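Local atomic coordinates of pyridoxine 4-oxidase (Mesorhizobium loti, PDB entry 4HA6), a protein that probably oxidises pyridoxine at its 4-hydroxymethyl group to pyridoxal, as an FAD-dependent oxidase of the GMC oxidoreductase family that passes the electrons to molecular oxygen. Residues G8-L20 against A195-R207. Residues are numbered along the deposited sequence; the frame is centred on the assembly and turned at random.
Sequences GGGSAGSLLAARL and AADAWLTKAVRGR. With FAD (flavin-adenine dinucleotide), chain B.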
loop_
_atom_site.group_PDB
_atom_site.type_symbol
_atom_site.label_atom_id
_atom_site.label_comp_id
_atom_site.label_asym_id
_atom_site.label_seq_id
_atom_site.Cartn_x
_atom_site.Cartn_y
_atom_site.Cartn_z
ATOM N N GLY A 8 11.008 -1.345 12.334
ATOM C CA GLY A 8 10.420 -0.564 11.262
ATOM C C GLY A 8 9.372 0.412 11.765
ATOM O O GLY A 8 8.306 -0.012 12.235
ATOM N N GLY A 9 9.671 1.712 11.650
ATOM C CA GLY A 9 8.787 2.768 12.111
ATOM C C GLY A 9 7.938 3.388 11.011
ATOM O O GLY A 9 7.883 4.616 10.881
ATOM N N GLY A 10 7.265 2.547 10.224
ATOM C CA GLY A 10 6.479 3.019 9.099
ATOM C C GLY A 10 5.015 3.157 9.486
ATOM O O GLY A 10 4.699 3.639 10.568
ATOM N N SER A 11 4.105 2.751 8.614
ATOM C CA SER A 11 2.687 2.911 8.939
ATOM C C SER A 11 2.283 2.035 10.116
ATOM O O SER A 11 1.836 2.542 11.141
ATOM C CB SER A 11 1.819 2.607 7.726
ATOM O OG SER A 11 2.153 3.504 6.684
ATOM N N ALA A 12 2.490 0.729 9.976
ATOM C CA ALA A 12 2.167 -0.249 11.019
ATOM C C ALA A 12 3.008 -0.056 12.283
ATOM O O ALA A 12 2.511 -0.195 13.412
ATOM C CB ALA A 12 2.379 -1.661 10.484
ATOM N N GLY A 13 4.303 0.213 12.089
ATOM C CA GLY A 13 5.208 0.430 13.205
ATOM C C GLY A 13 4.847 1.661 14.024
ATOM O O GLY A 13 4.913 1.624 15.248
ATOM N N SER A 14 4.490 2.761 13.362
ATOM C CA SER A 14 4.161 3.988 14.098
ATOM C C SER A 14 2.939 3.752 14.979
ATOM O O SER A 14 2.942 4.129 16.155
ATOM C CB SER A 14 3.908 5.152 13.141
ATOM O OG SER A 14 5.071 5.465 12.407
ATOM N N LEU A 15 1.922 3.089 14.415
ATOM C CA LEU A 15 0.697 2.745 15.151
ATOM C C LEU A 15 0.980 1.847 16.345
ATOM O O LEU A 15 0.362 1.990 17.408
ATOM C CB LEU A 15 -0.321 2.049 14.230
ATOM C CG LEU A 15 -1.739 1.794 14.772
ATOM C CD1 LEU A 15 -2.745 1.764 13.604
ATOM C CD2 LEU A 15 -1.853 0.505 15.609
ATOM N N LEU A 16 1.875 0.890 16.154
ATOM C CA LEU A 16 2.162 -0.089 17.198
ATOM C C LEU A 16 2.956 0.523 18.339
ATOM O O LEU A 16 2.634 0.311 19.507
ATOM C CB LEU A 16 2.905 -1.305 16.623
ATOM C CG LEU A 16 2.018 -2.369 15.970
ATOM C CD1 LEU A 16 2.844 -3.585 15.568
ATOM C CD2 LEU A 16 0.905 -2.780 16.902
ATOM N N ALA A 17 4.013 1.257 17.999
ATOM C CA ALA A 17 4.791 1.983 19.003
ATOM C C ALA A 17 3.873 2.767 19.961
ATOM O O ALA A 17 4.026 2.697 21.185
ATOM C CB ALA A 17 5.775 2.913 18.324
ATOM N N ALA A 18 2.920 3.505 19.396
ATOM C CA ALA A 18 1.928 4.207 20.205
ATOM C C ALA A 18 1.055 3.231 21.001
ATOM O O ALA A 18 0.964 3.337 22.230
ATOM C CB ALA A 18 1.068 5.091 19.336
ATOM N N ARG A 19 0.420 2.284 20.308
ATOM C CA ARG A 19 -0.611 1.457 20.941
ATOM C C ARG A 19 -0.071 0.482 21.998
ATOM O O ARG A 19 -0.651 0.360 23.081
ATOM C CB ARG A 19 -1.478 0.752 19.888
ATOM C CG ARG A 19 -2.387 1.742 19.104
ATOM C CD ARG A 19 -3.857 1.653 19.493
ATOM N NE ARG A 19 -4.016 1.296 20.888
ATOM C CZ ARG A 19 -4.693 0.238 21.318
ATOM N NH1 ARG A 19 -5.307 -0.572 20.464
ATOM N NH2 ARG A 19 -4.760 -0.001 22.618
ATOM N N LEU A 20 1.043 -0.186 21.702
ATOM C CA LEU A 20 1.644 -1.108 22.661
ATOM C C LEU A 20 2.087 -0.369 23.927
ATOM O O LEU A 20 1.870 -0.851 25.032
ATOM C CB LEU A 20 2.813 -1.886 22.024
ATOM C CG LEU A 20 2.405 -2.745 20.824
ATOM C CD1 LEU A 20 3.517 -3.684 20.358
ATOM C CD2 LEU A 20 1.160 -3.532 21.151
ATOM N N ALA A 195 0.942 8.339 9.465
ATOM C CA ALA A 195 0.859 7.439 10.608
ATOM C C ALA A 195 1.644 8.026 11.774
ATOM O O ALA A 195 1.177 8.011 12.917
ATOM C CB ALA A 195 1.396 6.062 10.243
ATOM N N ALA A 196 2.831 8.560 11.475
ATOM C CA ALA A 196 3.712 9.116 12.504
ATOM C C ALA A 196 3.091 10.356 13.157
ATOM O O ALA A 196 3.203 10.557 14.379
ATOM C CB ALA A 196 5.085 9.433 11.915
ATOM N N ASP A 197 2.447 11.187 12.338
ATOM C CA ASP A 197 1.720 12.353 12.841
ATOM C C ASP A 197 0.564 11.911 13.754
ATOM O O ASP A 197 0.347 12.448 14.843
ATOM C CB ASP A 197 1.144 13.160 11.663
ATOM C CG ASP A 197 2.217 13.836 10.824
ATOM O OD1 ASP A 197 3.311 14.125 11.362
ATOM O OD2 ASP A 197 1.957 14.094 9.623
ATOM N N ALA A 198 -0.191 10.925 13.295
ATOM C CA ALA A 198 -1.402 10.518 14.005
ATOM C C ALA A 198 -1.095 9.767 15.302
ATOM O O ALA A 198 -1.764 9.963 16.307
ATOM C CB ALA A 198 -2.283 9.667 13.081
ATOM N N TRP A 199 -0.092 8.895 15.283
ATOM C CA TRP A 199 0.125 8.037 16.441
ATOM C C TRP A 199 1.320 8.425 17.290
ATOM O O TRP A 199 1.254 8.339 18.521
ATOM C CB TRP A 199 0.206 6.566 16.033
ATOM C CG TRP A 199 -1.141 5.961 15.791
ATOM C CD1 TRP A 199 -1.997 5.424 16.726
ATOM C CD2 TRP A 199 -1.790 5.825 14.525
ATOM N NE1 TRP A 199 -3.143 4.967 16.101
ATOM C CE2 TRP A 199 -3.041 5.209 14.753
ATOM C CE3 TRP A 199 -1.442 6.180 13.219
ATOM C CZ2 TRP A 199 -3.943 4.948 13.717
ATOM C CZ3 TRP A 199 -2.331 5.899 12.190
ATOM C CH2 TRP A 199 -3.562 5.287 12.444
ATOM N N LEU A 200 2.408 8.837 16.640
ATOM C CA LEU A 200 3.599 9.269 17.371
ATOM C C LEU A 200 3.525 10.767 17.701
ATOM O O LEU A 200 4.339 11.559 17.234
ATOM C CB LEU A 200 4.872 8.913 16.593
ATOM C CG LEU A 200 5.067 7.399 16.484
ATOM C CD1 LEU A 200 6.238 7.017 15.581
ATOM C CD2 LEU A 200 5.257 6.819 17.873
ATOM N N THR A 201 2.523 11.142 18.496
ATOM C CA THR A 201 2.340 12.526 18.940
ATOM C C THR A 201 3.418 12.886 19.969
ATOM O O THR A 201 4.171 12.010 20.418
ATOM C CB THR A 201 0.958 12.708 19.597
ATOM O OG1 THR A 201 0.925 12.018 20.854
ATOM C CG2 THR A 201 -0.138 12.145 18.706
ATOM N N LYS A 202 3.499 14.169 20.330
ATOM C CA LYS A 202 4.464 14.630 21.332
ATOM C C LYS A 202 4.248 13.900 22.645
ATOM O O LYS A 202 5.200 13.453 23.286
ATOM C CB LYS A 202 4.340 16.140 21.570
ATOM C CG LYS A 202 5.031 17.004 20.525
ATOM C CD LYS A 202 5.841 18.123 21.182
ATOM C CE LYS A 202 4.986 18.981 22.103
ATOM N NZ LYS A 202 5.808 19.819 23.026
ATOM N N ALA A 203 2.985 13.769 23.028
ATOM C CA ALA A 203 2.625 13.060 24.251
ATOM C C ALA A 203 3.087 11.604 24.237
ATOM O O ALA A 203 3.796 11.175 25.143
ATOM C CB ALA A 203 1.134 13.136 24.476
ATOM N N VAL A 204 2.672 10.844 23.223
ATOM C CA VAL A 204 3.137 9.462 23.069
ATOM C C VAL A 204 4.667 9.378 23.148
ATOM O O VAL A 204 5.213 8.584 23.921
ATOM C CB VAL A 204 2.654 8.839 21.732
ATOM C CG1 VAL A 204 3.297 7.475 21.505
ATOM C CG2 VAL A 204 1.117 8.720 21.710
ATOM N N ARG A 205 5.359 10.198 22.360
ATOM C CA ARG A 205 6.824 10.158 22.336
ATOM C C ARG A 205 7.428 10.453 23.717
ATOM O O ARG A 205 8.530 10.000 24.032
ATOM C CB ARG A 205 7.379 11.124 21.290
ATOM C CG ARG A 205 7.034 10.782 19.827
ATOM C CD ARG A 205 7.454 11.923 18.885
ATOM N NE ARG A 205 7.262 11.647 17.453
ATOM C CZ ARG A 205 8.244 11.302 16.620
ATOM N NH1 ARG A 205 9.483 11.181 17.075
ATOM N NH2 ARG A 205 7.997 11.079 15.332
ATOM N N GLY A 206 6.702 11.197 24.544
ATOM C CA GLY A 206 7.187 11.537 25.872
ATOM C C GLY A 206 7.128 10.406 26.885
ATOM O O GLY A 206 7.710 10.522 27.965
ATOM N N ARG A 207 6.434 9.317 26.552
ATOM C CA ARG A 207 6.271 8.197 27.485
ATOM C C ARG A 207 7.620 7.605 27.885
ATOM O O ARG A 207 8.479 7.361 27.029
ATOM C CB ARG A 207 5.388 7.103 26.867
ATOM C CG ARG A 207 3.958 7.532 26.581
ATOM C CD ARG A 207 3.153 6.449 25.863
ATOM N NE ARG A 207 1.774 6.885 25.664
ATOM C CZ ARG A 207 0.897 6.316 24.835
ATOM N NH1 ARG A 207 1.243 5.263 24.104
ATOM N NH2 ARG A 207 -0.335 6.813 24.734
HETATM P PA FAD B . 6.106 0.975 5.491
HETATM O O1A FAD B . 5.112 2.070 5.854
HETATM O O2A FAD B . 6.808 1.052 4.164
HETATM O O5B FAD B . 7.201 0.923 6.681
HETATM C C5B FAD B . 8.427 0.201 6.620
HETATM C C4B FAD B . 9.369 0.935 7.563
HETATM O O4B FAD B . 10.368 0.064 8.105
HETATM C C3B FAD B . 10.109 2.048 6.831
HETATM O O3B FAD B . 10.047 3.207 7.679
HETATM C C2B FAD B . 11.540 1.535 6.689
HETATM O O2B FAD B . 12.491 2.615 6.697
HETATM C C1B FAD B . 11.682 0.619 7.901
HETATM N N9A FAD B . 12.626 -0.526 7.727
HETATM C C8A FAD B . 12.730 -1.333 6.650
HETATM N N7A FAD B . 13.683 -2.283 6.859
HETATM C C5A FAD B . 14.204 -2.096 8.094
HETATM C C6A FAD B . 15.241 -2.751 8.935
HETATM N N6A FAD B . 15.933 -3.844 8.481
HETATM N N1A FAD B . 15.471 -2.229 10.173
HETATM C C2A FAD B . 14.788 -1.162 10.638
HETATM N N3A FAD B . 13.832 -0.531 9.918
HETATM C C4A FAD B . 13.498 -0.939 8.661
HETATM N N1 FAD B . -1.629 3.590 0.216
HETATM C C2 FAD B . -2.881 4.075 0.310
HETATM O O2 FAD B . -3.734 3.405 0.934
HETATM N N3 FAD B . -3.254 5.235 -0.264
HETATM C C4 FAD B . -2.394 6.002 -0.955
HETATM O O4 FAD B . -2.760 7.077 -1.498
HETATM C C4X FAD B . -0.996 5.534 -1.102
HETATM N N5 FAD B . -0.072 6.232 -1.793
HETATM C C5X FAD B . 1.206 5.789 -1.895
HETATM C C6 FAD B . 2.155 6.524 -2.603
HETATM C C7 FAD B . 3.468 6.073 -2.701
HETATM C C7M FAD B . 4.483 6.883 -3.469
HETATM C C8 FAD B . 3.865 4.797 -2.043
HETATM C C8M FAD B . 5.284 4.310 -2.157
HETATM C C9 FAD B . 2.925 4.055 -1.330
HETATM C C9A FAD B . 1.609 4.511 -1.244
HETATM N N10 FAD B . 0.651 3.768 -0.532
HETATM C C10 FAD B . -0.661 4.256 -0.447
HETATM C "C1'" FAD B . 1.024 2.500 0.106
HETATM C "C2'" FAD B . 1.154 2.611 1.617
HETATM O "O2'" FAD B . 1.907 3.784 1.963
HETATM C "C3'" FAD B . 1.876 1.349 2.094
HETATM O "O3'" FAD B . 1.184 0.205 1.569
HETATM C "C4'" FAD B . 1.931 1.277 3.610
HETATM O "O4'" FAD B . 2.574 2.471 4.090
HETATM C "C5'" FAD B . 2.674 0.024 4.085
HETATM O "O5'" FAD B . 3.067 0.228 5.441
HETATM P P FAD B . 3.995 -0.855 6.168
HETATM O O1P FAD B . 3.969 -0.646 7.676
HETATM O O2P FAD B . 3.698 -2.231 5.606
HETATM O O3P FAD B . 5.447 -0.483 5.597
HETATM O O HOH W 1 -1.161 5.949 22.324
#
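The first helix of the FAD-binding Rossmann domain, 11-20, packs through Ser14, Leu15 and Ala18 against Trp199 and Leu200 of 195-207, the short axes of helices 11-20 and 195-199 being 8.4 Å apart and nearly parallel at 13°. Trp199 lies alongside Leu15: CD1 of Leu15 sits over one face of the indole, 3.8 Å from the centroid of its six-membered ring, a CH-pi contact. With chi1 at -171°, CG of Leu15 lies opposite the backbone N, and CG and CD1 both lie over the indole. Ala18 CB meets the edge of the same indole and lies 3.7 Å from Trp199 CB. Where the helices begin, Ala195 CB rests on Ser11 CA at 3.6 Å.

Gly8, Gly10 and Gly13 fit the GxGxxG pattern of dinucleotide-binding folds, the first two in the turn after strand 4-7 and Gly13 in the helix. The first turn of helix 11-20 faces the FAD diphosphate, with Ser11 N donating to O1A of FAD at 3.0 Å and Ala12 N to O1P. Ser14 OG turns back to Gly10 O (2.6 Å), which also accepts from Ser14 N, while Leu200 CD1 packs on that hydroxyl from across the contact. Farther along, Val204 CG1 touches Ala18 CA, and the extended Arg207 brings NH1 to within 2.7 Å of Ala18 O in a weak, bent bond (125°); NH1 also binds Ser21, and a water held by NH2 bridges weakly to the same carbonyl.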